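Local coordinates for protein beta-N-acetylhexosaminidase (PDB 4PYS) that probably removes terminal beta-linked N-acetylhexosamine residues from glycans by hydrolysis, and binds a zinc ion, at residues I258-K263 with P302-R307; L319-S324 with Y350-N355. One frame throughout, in Å; residues are numbered along the deposited sequence.

Interaction 1: residues I258-K263 with P302-R307; sequences IFCAGK and PDCRSR
Gly262 lies directly against the first helical turn of 302-307, its CA 4.1 Å from the CA of Cys304. So close an approach brings Gly262 CA to 3.1 Å from Asp303 O, a CA-H...O contact bent to 122° at the hydrogen. The glycine belongs to a type I turn, Cys260 to Lys263, which meets the helix through Arg307, Asp303 and Cys304. Arg307 grips it side-on: NE and NH2 both donate to Ala261 O, at 3.1 Å from NE and at 3.2 Å from NH2, arriving from opposite faces of the carbonyl plane. Bends at chi2 (79°, placing CD) and chi3 (81°, placing NE) fold the chain back to the turn. Gly262 O lies over one face of the guanidinium, too poorly angled to bond, while Asp264, just past the turn, pairs with NH2 in a salt bridge. Asp303 sets its CB over Gly262 and forms a salt bridge from OD2 to Lys263 NZ; the modelled 2.4 Å between Lys263 NZ and Asp303 OD2 is doubtful, being very short. The same NZ bonds to Cys242 O. Beside these two polar contacts, the sulfurs of Cys260 and Cys304, 3.9 Å apart from SG to SG, bind the zinc ion together with Cys301 and Cys242, an all-cysteine set characteristic of structural zinc sites. The contact thus joins helix 302-310 to the loop that leads, with Lys263 as N-cap, into helix 264-280, while helix 316-333 packs alongside through Leu319, Trp322 and Phe323.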
loop_
_atom_site.group_PDB
_atom_site.type_symbol
_atom_site.label_atom_id
_atom_site.label_comp_id
_atom_site.label_asym_id
_atom_site.label_seq_id
_atom_site.Cartn_x
_atom_site.Cartn_y
_atom_site.Cartn_z
ATOM N N ILE A 258 -15.147 -5.649 21.412
ATOM C CA ILE A 258 -13.942 -6.132 20.753
ATOM C C ILE A 258 -13.758 -7.621 21.038
ATOM O O ILE A 258 -14.488 -8.197 21.849
ATOM C CB ILE A 258 -12.700 -5.347 21.229
ATOM C CG1 ILE A 258 -12.400 -5.639 22.701
ATOM C CG2 ILE A 258 -12.897 -3.843 21.014
ATOM C CD1 ILE A 258 -11.423 -4.660 23.322
ATOM N N PHE A 259 -12.800 -8.246 20.359
ATOM C CA PHE A 259 -12.480 -9.645 20.632
ATOM C C PHE A 259 -12.020 -9.787 22.080
ATOM O O PHE A 259 -11.232 -8.979 22.567
ATOM C CB PHE A 259 -11.384 -10.153 19.691
ATOM C CG PHE A 259 -11.778 -10.169 18.239
ATOM C CD1 PHE A 259 -12.872 -10.915 17.809
ATOM C CD2 PHE A 259 -11.036 -9.460 17.300
ATOM C CE1 PHE A 259 -13.232 -10.937 16.469
ATOM C CE2 PHE A 259 -11.383 -9.476 15.958
ATOM C CZ PHE A 259 -12.485 -10.216 15.538
ATOM N N CYS A 260 -12.520 -10.807 22.766
ATOM C CA CYS A 260 -12.141 -11.038 24.153
ATOM C C CYS A 260 -10.775 -11.724 24.245
ATOM O O CYS A 260 -10.639 -12.894 23.895
ATOM C CB CYS A 260 -13.207 -11.889 24.841
ATOM S SG CYS A 260 -12.855 -12.271 26.561
ATOM N N ALA A 261 -9.763 -11.003 24.723
ATOM C CA ALA A 261 -8.431 -11.585 24.884
ATOM C C ALA A 261 -8.406 -12.632 25.999
ATOM O O ALA A 261 -7.483 -13.441 26.084
ATOM C CB ALA A 261 -7.405 -10.498 25.156
ATOM N N GLY A 262 -9.426 -12.612 26.850
ATOM C CA GLY A 262 -9.493 -13.516 27.983
ATOM C C GLY A 262 -9.854 -14.948 27.635
ATOM O O GLY A 262 -9.556 -15.875 28.395
ATOM N N LYS A 263 -10.498 -15.137 26.489
ATOM C CA LYS A 263 -10.932 -16.470 26.085
ATOM C C LYS A 263 -9.909 -17.133 25.175
ATOM O O LYS A 263 -9.569 -16.593 24.125
ATOM C CB LYS A 263 -12.284 -16.402 25.375
ATOM C CG LYS A 263 -13.436 -16.016 26.277
ATOM C CD LYS A 263 -14.652 -15.618 25.459
ATOM C CE LYS A 263 -15.882 -15.544 26.333
ATOM N NZ LYS A 263 -15.645 -14.678 27.520
ATOM N N PRO A 302 -14.838 -10.831 33.167
ATOM C CA PRO A 302 -14.214 -11.809 34.065
ATOM C C PRO A 302 -13.079 -12.573 33.384
ATOM O O PRO A 302 -12.121 -12.944 34.056
ATOM C CB PRO A 302 -15.366 -12.760 34.401
ATOM C CG PRO A 302 -16.588 -11.922 34.271
ATOM C CD PRO A 302 -16.305 -10.981 33.123
ATOM N N ASP A 303 -13.184 -12.790 32.074
ATOM C CA ASP A 303 -12.154 -13.513 31.330
ATOM C C ASP A 303 -10.920 -12.647 31.051
ATOM O O ASP A 303 -9.797 -13.150 31.050
ATOM C CB ASP A 303 -12.720 -14.093 30.027
ATOM C CG ASP A 303 -13.916 -15.001 30.264
ATOM O OD1 ASP A 303 -13.744 -16.066 30.899
ATOM O OD2 ASP A 303 -15.027 -14.655 29.810
ATOM N N CYS A 304 -11.122 -11.352 30.825
ATOM C CA CYS A 304 -10.001 -10.435 30.602
ATOM C C CYS A 304 -9.267 -10.069 31.897
ATOM O O CYS A 304 -8.045 -9.931 31.909
ATOM C CB CYS A 304 -10.462 -9.172 29.869
ATOM S SG CYS A 304 -10.669 -9.393 28.081
ATOM N N ARG A 305 -10.018 -9.917 32.985
ATOM C CA ARG A 305 -9.427 -9.631 34.288
ATOM C C ARG A 305 -8.712 -10.863 34.839
ATOM O O ARG A 305 -7.711 -10.750 35.549
ATOM C CB ARG A 305 -10.502 -9.160 35.269
ATOM N N SER A 306 -9.234 -12.041 34.508
ATOM C CA SER A 306 -8.601 -13.298 34.899
ATOM C C SER A 306 -7.271 -13.476 34.170
ATOM O O SER A 306 -6.281 -13.921 34.754
ATOM C CB SER A 306 -9.532 -14.483 34.614
ATOM O OG SER A 306 -8.805 -15.645 34.253
ATOM N N ARG A 307 -7.254 -13.116 32.891
ATOM C CA ARG A 307 -6.044 -13.227 32.084
ATOM C C ARG A 307 -4.937 -12.313 32.605
ATOM O O ARG A 307 -3.766 -12.690 32.609
ATOM C CB ARG A 307 -6.336 -12.898 30.620
ATOM C CG ARG A 307 -5.156 -13.162 29.700
ATOM C CD ARG A 307 -5.041 -14.642 29.386
ATOM N NE ARG A 307 -5.972 -15.018 28.328
ATOM C CZ ARG A 307 -6.099 -16.249 27.841
ATOM N NH1 ARG A 307 -5.350 -17.235 28.321
ATOM N NH2 ARG A 307 -6.973 -16.490 26.871
#

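Interaction 2: residues L319-S324 with Y350-N355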
loop_
_atom_site.group_PDB
_atom_site.type_symbol
_atom_site.label_atom_id
_atom_site.label_comp_id
_atom_site.label_asym_id
_atom_site.label_seq_id
_atom_site.Cartn_x
_atom_site.Cartn_y
_atom_site.Cartn_z
ATOM N N LEU A 319 -2.745 -5.929 28.673
ATOM C CA LEU A 319 -3.428 -7.084 28.107
ATOM C C LEU A 319 -3.415 -7.037 26.580
ATOM O O LEU A 319 -3.235 -8.063 25.917
ATOM C CB LEU A 319 -4.871 -7.163 28.606
ATOM C CG LEU A 319 -5.638 -8.368 28.055
ATOM C CD1 LEU A 319 -4.860 -9.652 28.327
ATOM C CD2 LEU A 319 -7.038 -8.461 28.638
ATOM N N GLN A 320 -3.611 -5.847 26.022
ATOM C CA GLN A 320 -3.627 -5.705 24.572
ATOM C C GLN A 320 -2.241 -6.013 24.011
ATOM O O GLN A 320 -2.113 -6.644 22.963
ATOM C CB GLN A 320 -4.100 -4.310 24.152
ATOM C CG GLN A 320 -4.805 -4.319 22.796
ATOM C CD GLN A 320 -4.863 -2.956 22.135
ATOM O OE1 GLN A 320 -5.384 -1.997 22.705
ATOM N NE2 GLN A 320 -4.336 -2.866 20.917
ATOM N N LEU A 321 -1.207 -5.578 24.726
ATOM C CA LEU A 321 0.172 -5.905 24.372
ATOM C C LEU A 321 0.418 -7.414 24.423
ATOM O O LEU A 321 1.005 -7.987 23.502
ATOM C CB LEU A 321 1.149 -5.190 25.305
ATOM C CG LEU A 321 1.313 -3.694 25.069
ATOM C CD1 LEU A 321 2.257 -3.061 26.079
ATOM C CD2 LEU A 321 1.844 -3.508 23.689
ATOM N N TRP A 322 -0.022 -8.045 25.507
ATOM C CA TRP A 322 0.094 -9.495 25.654
ATOM C C TRP A 322 -0.598 -10.202 24.496
ATOM O O TRP A 322 -0.033 -11.105 23.880
ATOM C CB TRP A 322 -0.514 -9.961 26.977
ATOM C CG TRP A 322 -0.509 -11.461 27.139
ATOM C CD1 TRP A 322 0.517 -12.235 27.601
ATOM C CD2 TRP A 322 -1.586 -12.361 26.841
ATOM N NE1 TRP A 322 0.144 -13.561 27.610
ATOM C CE2 TRP A 322 -1.141 -13.663 27.146
ATOM C CE3 TRP A 322 -2.882 -12.190 26.343
ATOM C CZ2 TRP A 322 -1.948 -14.788 26.968
ATOM C CZ3 TRP A 322 -3.681 -13.309 26.169
ATOM C CH2 TRP A 322 -3.211 -14.589 26.480
ATOM N N PHE A 323 -1.822 -9.775 24.207
ATOM C CA PHE A 323 -2.579 -10.311 23.089
ATOM C C PHE A 323 -1.846 -10.106 21.759
ATOM O O PHE A 323 -1.721 -11.031 20.955
ATOM C CB PHE A 323 -3.960 -9.661 23.030
ATOM C CG PHE A 323 -4.725 -9.999 21.789
ATOM C CD1 PHE A 323 -5.461 -11.172 21.717
ATOM C CD2 PHE A 323 -4.695 -9.151 20.685
ATOM C CE1 PHE A 323 -6.156 -11.495 20.569
ATOM C CE2 PHE A 323 -5.388 -9.467 19.535
ATOM C CZ PHE A 323 -6.122 -10.642 19.477
ATOM N N SER A 324 -1.375 -8.886 21.525
ATOM C CA SER A 324 -0.638 -8.580 20.309
ATOM C C SER A 324 0.617 -9.436 20.233
ATOM O O SER A 324 1.000 -9.907 19.166
ATOM C CB SER A 324 -0.264 -7.098 20.270
ATOM O OG SER A 324 -1.421 -6.292 20.191
ATOM N N TYR A 350 4.300 -5.053 28.391
ATOM C CA TYR A 350 4.624 -6.383 27.886
ATOM C C TYR A 350 5.366 -6.258 26.564
ATOM O O TYR A 350 4.903 -5.580 25.647
ATOM C CB TYR A 350 3.355 -7.217 27.710
ATOM C CG TYR A 350 3.633 -8.691 27.550
ATOM C CD1 TYR A 350 3.895 -9.235 26.300
ATOM C CD2 TYR A 350 3.650 -9.536 28.653
ATOM C CE1 TYR A 350 4.159 -10.580 26.153
ATOM C CE2 TYR A 350 3.910 -10.884 28.515
ATOM C CZ TYR A 350 4.164 -11.399 27.262
ATOM O OH TYR A 350 4.427 -12.741 27.116
ATOM N N SER A 351 6.530 -6.889 26.474
ATOM C CA SER A 351 7.384 -6.672 25.316
ATOM C C SER A 351 6.985 -7.506 24.105
ATOM O O SER A 351 6.710 -8.703 24.207
ATOM C CB SER A 351 8.857 -6.892 25.659
ATOM O OG SER A 351 9.676 -6.320 24.653
ATOM N N LEU A 352 6.959 -6.842 22.957
ATOM C CA LEU A 352 6.579 -7.461 21.701
ATOM C C LEU A 352 7.769 -8.184 21.085
ATOM O O LEU A 352 8.905 -7.727 21.211
ATOM C CB LEU A 352 6.043 -6.388 20.755
ATOM C CG LEU A 352 4.784 -5.715 21.299
ATOM C CD1 LEU A 352 4.445 -4.449 20.535
ATOM C CD2 LEU A 352 3.625 -6.688 21.239
ATOM N N PRO A 353 7.510 -9.322 20.418
ATOM C CA PRO A 353 8.566 -10.158 19.825
ATOM C C PRO A 353 9.315 -9.472 18.679
ATOM O O PRO A 353 8.879 -8.426 18.193
ATOM C CB PRO A 353 7.802 -11.388 19.319
ATOM C CG PRO A 353 6.384 -10.932 19.168
ATOM C CD PRO A 353 6.167 -9.902 20.230
ATOM N N ASP A 354 10.428 -10.064 18.248
ATOM C CA ASP A 354 11.341 -9.399 17.306
ATOM C C ASP A 354 10.906 -9.396 15.841
ATOM O O ASP A 354 11.641 -8.914 14.980
ATOM C CB ASP A 354 12.778 -9.948 17.440
ATOM C CG ASP A 354 12.889 -11.422 17.081
ATOM O OD1 ASP A 354 11.902 -12.009 16.585
ATOM O OD2 ASP A 354 13.976 -12.001 17.290
ATOM N N ASN A 355 9.723 -9.929 15.546
ATOM C CA ASN A 355 9.193 -9.826 14.182
ATOM C C ASN A 355 8.171 -8.702 14.022
ATOM O O ASN A 355 7.483 -8.618 13.000
ATOM C CB ASN A 355 8.567 -11.147 13.747
ATOM C CG ASN A 355 7.347 -11.505 14.563
ATOM O OD1 ASN A 355 7.307 -11.279 15.774
ATOM N ND2 ASN A 355 6.335 -12.063 13.904
#
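Tyr350 turns one face of its ring toward Trp322 CA and the CD1 edge of the indole, filling the hollow beside that residue on the helix. Trp322 CA sits 4.2 Å from the ring centroid and 25° off its normal, a CH-pi contact. Further out, Trp322 CD1 stands over the same ring, displaced toward the rim and 3.8 Å from Tyr350 CZ. The indole presents its edge: its five-membered ring and the phenol are steeply inclined at 78°, with centroids 5.1 Å apart, which makes the pair T-shaped. Both side chains nevertheless run side by side in the same direction, each with CG anti to its backbone N. Leu321 is the bump on the helix side. Its CB meets Tyr350 CB at 3.8 Å, and its CD1 pushes against the Tyr350 main chain, 3.7 Å from Tyr350 N, a nitrogen that donates to Asp318 OD1. Leu352 fills the next hollow, between Leu321 and Ser324: its CD2 settles 3.7 Å from Leu321 O and 4.0 Å from Ser324 CB, and its CD1 meets Leu321 CD2, the two leucines crossing at about a right angle. Ser324 OG bonds back to Gln320 O within the helix, and Ser324 meets the leucine through CB. No hydrogen bond spans the two segments; shape and apolar contact join them. Helix 316-333 lies in the crossover connection between parallel strands 285-287 and 337-341. The loop segment 350-355 leads into the next parallel strand, 356-360, an arrangement that fits the TIM-barrel catalytic domain of family 20 hydrolases.

How the interactions relate
Running from the N terminus, the chain first meets 258-263, then passes through helix 264-280 and strand 285-287 before 302-307 returns to close interaction 1 around 38 intervening residues. Interaction 2 opens only afterwards, at 319-324, and closes at 350-355 after the rest of helix 316-333 and strand 337-341. The two loops are therefore in series, neither nested nor crossed. Their centres lie about 15 Å apart, yet they touch where the consecutive helices 302-310 and 316-333 pack together: Arg307 NE comes within 3.4 Å of Trp322 CH2, and Cys304 CB within 3.7 Å of Leu319 CD2. Helix 316-333 thereby connects the zinc-bound region to the loop before strand 356-360.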